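Local structure of monovalent Na+/H+ antiporter subunit F (Dietzia sp. DQ12-45-1b, 7D3U) at residues Ala7-Val11 with Ala44-Val49; Ser18-Met22 with Ala34-Leu38. The protein is one subunit of a multi-subunit membrane complex of the Mrp type, which probably exchanges sodium ions for protons across the cell membrane. All coordinates share one frame; numbering follows the deposited sequence.

Contact 1. Residues Ala7-Val11 with Ala44-Val49; sequences AIVLV and ALLALV
I8 and L45 are the pair whose CA atoms lie nearest across the two helical segments A7-V11 and A44-V49, 6.4 Å apart. The local axes pass 10.0 Å from each other with 162° between their N-to-C directions, so the two segments run close to antiparallel. At that spacing the gap is bridged by branched side chains. Those of I8 and L48 interdigitate, pointing opposite ways, with CG1 of I8 reaching CB of L48 at 3.5 Å. The I8 torsions explain this reach: chi1 of -74° sets CG1 beside the backbone N, and the extended chi2 (-177°) carries CD1 of I8 onward to CG2 of V49 (4.2 Å). The other branch, CG2 of I8, touches CD2 of L45 at 3.9 Å, the two side chains lying nearly perpendicular. L48 returns the approach with its CD1 methyl, which rests on CB of A7 (3.7 Å) and also contacts CG2 of V11. One turn on from A7, CG1 of V11 lies against CG of L45 at 3.8 Å and, more distantly, CB of A44. Other subunits extend the packing: L48 meets V53 of subunit G, while I8 and L45 meet I604 and L608 of subunit A. No hydrogen bond crosses between the segments; those from V11 N to A7 O and from L48 N to A44 O stay within their own helices. Both segments lie in predicted transmembrane helices, and the contact is a buried, wholly apolar pairing of them, made by van der Waals contact of methyl and methylene groups.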
loop_
_atom_site.group_PDB
_atom_site.type_symbol
_atom_site.label_atom_id
_atom_site.label_comp_id
_atom_site.label_asym_id
_atom_site.label_seq_id
_atom_site.Cartn_x
_atom_site.Cartn_y
_atom_site.Cartn_z
ATOM N N ALA D 7 38.837 -34.699 -11.093
ATOM C CA ALA D 7 39.117 -33.797 -9.983
ATOM C C ALA D 7 37.856 -33.071 -9.530
ATOM O O ALA D 7 37.662 -32.842 -8.332
ATOM C CB ALA D 7 40.201 -32.797 -10.381
ATOM N N ILE D 8 36.983 -32.712 -10.472
ATOM C CA ILE D 8 35.736 -32.043 -10.120
ATOM C C ILE D 8 34.843 -32.971 -9.311
ATOM O O ILE D 8 34.262 -32.566 -8.299
ATOM C CB ILE D 8 35.020 -31.538 -11.384
ATOM C CG1 ILE D 8 35.731 -30.313 -11.947
ATOM C CG2 ILE D 8 33.572 -31.197 -11.083
ATOM C CD1 ILE D 8 35.047 -29.717 -13.149
ATOM N N VAL D 9 34.722 -34.228 -9.738
ATOM C CA VAL D 9 33.886 -35.171 -9.004
ATOM C C VAL D 9 34.468 -35.436 -7.620
ATOM O O VAL D 9 33.731 -35.552 -6.634
ATOM C CB VAL D 9 33.711 -36.467 -9.815
ATOM C CG1 VAL D 9 33.264 -37.606 -8.920
ATOM C CG2 VAL D 9 32.714 -36.250 -10.936
ATOM N N LEU D 10 35.798 -35.495 -7.514
ATOM C CA LEU D 10 36.415 -35.723 -6.211
ATOM C C LEU D 10 36.200 -34.536 -5.279
ATOM O O LEU D 10 35.884 -34.717 -4.097
ATOM C CB LEU D 10 37.904 -36.015 -6.379
ATOM C CG LEU D 10 38.244 -37.397 -6.934
ATOM C CD1 LEU D 10 39.747 -37.620 -6.936
ATOM C CD2 LEU D 10 37.538 -38.482 -6.140
ATOM N N VAL D 11 36.357 -33.312 -5.791
ATOM C CA VAL D 11 36.120 -32.133 -4.967
ATOM C C VAL D 11 34.651 -32.032 -4.581
ATOM O O VAL D 11 34.326 -31.618 -3.464
ATOM C CB VAL D 11 36.604 -30.863 -5.692
ATOM C CG1 VAL D 11 36.206 -29.625 -4.917
ATOM C CG2 VAL D 11 38.107 -30.901 -5.867
ATOM N N ALA D 44 38.228 -24.171 -5.438
ATOM C CA ALA D 44 38.784 -25.217 -6.292
ATOM C C ALA D 44 37.834 -25.562 -7.431
ATOM O O ALA D 44 38.264 -25.763 -8.573
ATOM C CB ALA D 44 39.096 -26.462 -5.465
ATOM N N LEU D 45 36.537 -25.638 -7.135
ATOM C CA LEU D 45 35.559 -25.944 -8.170
ATOM C C LEU D 45 35.459 -24.816 -9.185
ATOM O O LEU D 45 35.276 -25.069 -10.377
ATOM C CB LEU D 45 34.196 -26.224 -7.545
ATOM C CG LEU D 45 33.898 -27.695 -7.282
ATOM C CD1 LEU D 45 32.412 -27.899 -7.138
ATOM C CD2 LEU D 45 34.447 -28.556 -8.401
ATOM N N LEU D 46 35.567 -23.566 -8.731
ATOM C CA LEU D 46 35.619 -22.443 -9.661
ATOM C C LEU D 46 36.771 -22.609 -10.639
ATOM O O LEU D 46 36.594 -22.480 -11.856
ATOM C CB LEU D 46 35.756 -21.129 -8.894
ATOM C CG LEU D 46 34.480 -20.484 -8.360
ATOM C CD1 LEU D 46 34.793 -19.146 -7.715
ATOM C CD2 LEU D 46 33.475 -20.310 -9.478
ATOM N N ALA D 47 37.961 -22.911 -10.120
ATOM C CA ALA D 47 39.123 -23.086 -10.988
ATOM C C ALA D 47 38.915 -24.231 -11.974
ATOM O O ALA D 47 39.128 -24.078 -13.185
ATOM C CB ALA D 47 40.372 -23.329 -10.145
ATOM N N LEU D 48 38.491 -25.390 -11.472
ATOM C CA LEU D 48 38.356 -26.560 -12.334
ATOM C C LEU D 48 37.256 -26.369 -13.373
ATOM O O LEU D 48 37.394 -26.812 -14.520
ATOM C CB LEU D 48 38.095 -27.798 -11.484
ATOM C CG LEU D 48 39.253 -28.202 -10.576
ATOM C CD1 LEU D 48 38.900 -29.435 -9.770
ATOM C CD2 LEU D 48 40.504 -28.439 -11.399
ATOM N N VAL D 49 36.157 -25.713 -12.997
ATOM C CA VAL D 49 35.091 -25.442 -13.952
ATOM C C VAL D 49 35.570 -24.467 -15.016
ATOM O O VAL D 49 35.358 -24.686 -16.213
ATOM C CB VAL D 49 33.842 -24.923 -13.219
ATOM C CG1 VAL D 49 33.015 -24.041 -14.133
ATOM C CG2 VAL D 49 33.016 -26.086 -12.704
#

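Contact 2. Residues Ser18-Met22 with Ala34-Leu38; sequences SSYRM and AADLL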
loop_
_atom_site.group_PDB
_atom_site.type_symbol
_atom_site.label_atom_id
_atom_site.label_comp_id
_atom_site.label_asym_id
_atom_site.label_seq_id
_atom_site.Cartn_x
_atom_site.Cartn_y
_atom_site.Cartn_z
ATOM N N SER D 18 32.029 -32.928 3.704
ATOM C CA SER D 18 32.224 -31.841 4.654
ATOM C C SER D 18 30.912 -31.134 4.971
ATOM O O SER D 18 30.730 -30.642 6.088
ATOM C CB SER D 18 33.254 -30.853 4.116
ATOM O OG SER D 18 33.419 -29.771 5.006
ATOM N N SER D 19 29.971 -31.097 4.025
ATOM C CA SER D 19 28.670 -30.515 4.331
ATOM C C SER D 19 27.843 -31.437 5.213
ATOM O O SER D 19 27.027 -30.961 6.009
ATOM C CB SER D 19 27.912 -30.194 3.048
ATOM O OG SER D 19 26.704 -29.523 3.351
ATOM N N TYR D 20 28.021 -32.753 5.078
ATOM C CA TYR D 20 27.424 -33.664 6.048
ATOM C C TYR D 20 27.950 -33.377 7.444
ATOM O O TYR D 20 27.189 -33.378 8.418
ATOM C CB TYR D 20 27.700 -35.118 5.676
ATOM C CG TYR D 20 27.661 -36.039 6.876
ATOM C CD1 TYR D 20 26.453 -36.429 7.436
ATOM C CD2 TYR D 20 28.830 -36.507 7.456
ATOM C CE1 TYR D 20 26.414 -37.261 8.537
ATOM C CE2 TYR D 20 28.800 -37.338 8.555
ATOM C CZ TYR D 20 27.590 -37.714 9.091
ATOM O OH TYR D 20 27.557 -38.545 10.186
ATOM N N ARG D 21 29.257 -33.141 7.564
ATOM C CA ARG D 21 29.807 -32.735 8.856
ATOM C C ARG D 21 29.203 -31.411 9.311
ATOM O O ARG D 21 28.935 -31.217 10.503
ATOM C CB ARG D 21 31.330 -32.640 8.782
ATOM C CG ARG D 21 31.987 -31.962 9.981
ATOM C CD ARG D 21 31.599 -32.615 11.300
ATOM N NE ARG D 21 32.017 -34.010 11.387
ATOM C CZ ARG D 21 31.577 -34.858 12.309
ATOM N NH1 ARG D 21 32.006 -36.111 12.321
ATOM N NH2 ARG D 21 30.705 -34.454 13.221
ATOM N N MET D 22 28.981 -30.491 8.375
ATOM C CA MET D 22 28.300 -29.240 8.697
ATOM C C MET D 22 26.925 -29.494 9.301
ATOM O O MET D 22 26.532 -28.835 10.271
ATOM C CB MET D 22 28.162 -28.382 7.445
ATOM C CG MET D 22 27.196 -27.231 7.615
ATOM S SD MET D 22 27.382 -26.002 6.326
ATOM C CE MET D 22 28.889 -25.229 6.877
ATOM N N ALA D 34 33.741 -26.671 8.765
ATOM C CA ALA D 34 33.199 -27.256 7.545
ATOM C C ALA D 34 32.881 -26.177 6.523
ATOM O O ALA D 34 33.100 -26.370 5.324
ATOM C CB ALA D 34 31.956 -28.082 7.864
ATOM N N ALA D 35 32.389 -25.023 6.978
ATOM C CA ALA D 35 32.142 -23.913 6.063
ATOM C C ALA D 35 33.437 -23.418 5.438
ATOM O O ALA D 35 33.472 -23.088 4.250
ATOM C CB ALA D 35 31.438 -22.772 6.795
ATOM N N ASP D 36 34.510 -23.353 6.225
ATOM C CA ASP D 36 35.803 -22.940 5.688
ATOM C C ASP D 36 36.294 -23.922 4.629
ATOM O O ASP D 36 36.666 -23.524 3.513
ATOM C CB ASP D 36 36.817 -22.813 6.824
ATOM C CG ASP D 36 38.222 -22.558 6.325
ATOM O OD1 ASP D 36 38.560 -21.383 6.072
ATOM O OD2 ASP D 36 38.990 -23.533 6.187
ATOM N N LEU D 37 36.312 -25.214 4.968
ATOM C CA LEU D 37 36.725 -26.221 3.996
ATOM C C LEU D 37 35.859 -26.170 2.747
ATOM O O LEU D 37 36.362 -26.365 1.635
ATOM C CB LEU D 37 36.676 -27.613 4.629
ATOM C CG LEU D 37 37.331 -28.781 3.884
ATOM C CD1 LEU D 37 36.388 -29.428 2.885
ATOM C CD2 LEU D 37 38.604 -28.325 3.197
ATOM N N LEU D 38 34.567 -25.877 2.899
ATOM C CA LEU D 38 33.681 -25.837 1.744
ATOM C C LEU D 38 33.917 -24.595 0.899
ATOM O O LEU D 38 33.806 -24.652 -0.326
ATOM C CB LEU D 38 32.228 -25.924 2.199
ATOM C CG LEU D 38 31.914 -27.263 2.856
ATOM C CD1 LEU D 38 30.519 -27.287 3.433
ATOM C CD2 LEU D 38 32.069 -28.354 1.825
#
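S18 packs between A34, L37 and L38 where the helical segments S18-M22 and A34-L38 run antiparallel, at 155° and with 8.9 Å between their local axes. S18 and A34 are both small, and CB of A34 sits 3.3 Å from the carbonyl O of S18; the CA atoms of A34 and M22 come within 5.4 Å. CB of S18 meets CD2 of L38 at 3.6 Å and CD1 of L37 at 3.7 Å. With chi1 at 178°, OG of S18 turns across the interface towards A34 and L37, 3.9 Å from CB of L37. M22 adds the longer reach; its chain bends at chi3 (-75°) and brings CE of M22 to CB of A35, 3.5 Å away, while its CB lies over CB of A34.

All the touching residues are buried, so the contact has no solvent-open side, but its margins contribute less: 19 Å² of S19 and 9 Å² of R21 are buried by the facing segment, against 71 Å² of S18. S19 meets the CD1 methyl of L38 with CA and CB, the latter at 3.9 Å, and also packs on V611 of subunit A. R21 offers CG to CB of A34 at the limit of contact, then leads its guanidinium away to subunit G, where NE is hydrogen-bonded to O of L29 and NH1 makes a weak bond to O of L30. The chemistry is thus a close, mostly apolar seam with a serine hydroxyl built into it, while the charged group of R21 is used in joining this subunit to subunit G.

How the contacts relate
Contacts 1 and 2 join the same two elements, helices 2-23 and 30-52, at places whose centres are 16 Å apart, and together they show one antiparallel hairpin paired at two levels. Both are buried, so neither is a surface contact, and their buried areas are nearly equal (306 and 303 Å²). The local axes are closer in contact 2, which lies nearer the connection between the helices, than in contact 1 (8.9 against 10.0 Å). Contact 1 is wholly apolar; contact 2 adds two serines and an arginine to its leucines, alanines and methionine. Subunits A and G pack around both, but contact 2 also adjoins helix 71-80, through A35, which touches L76.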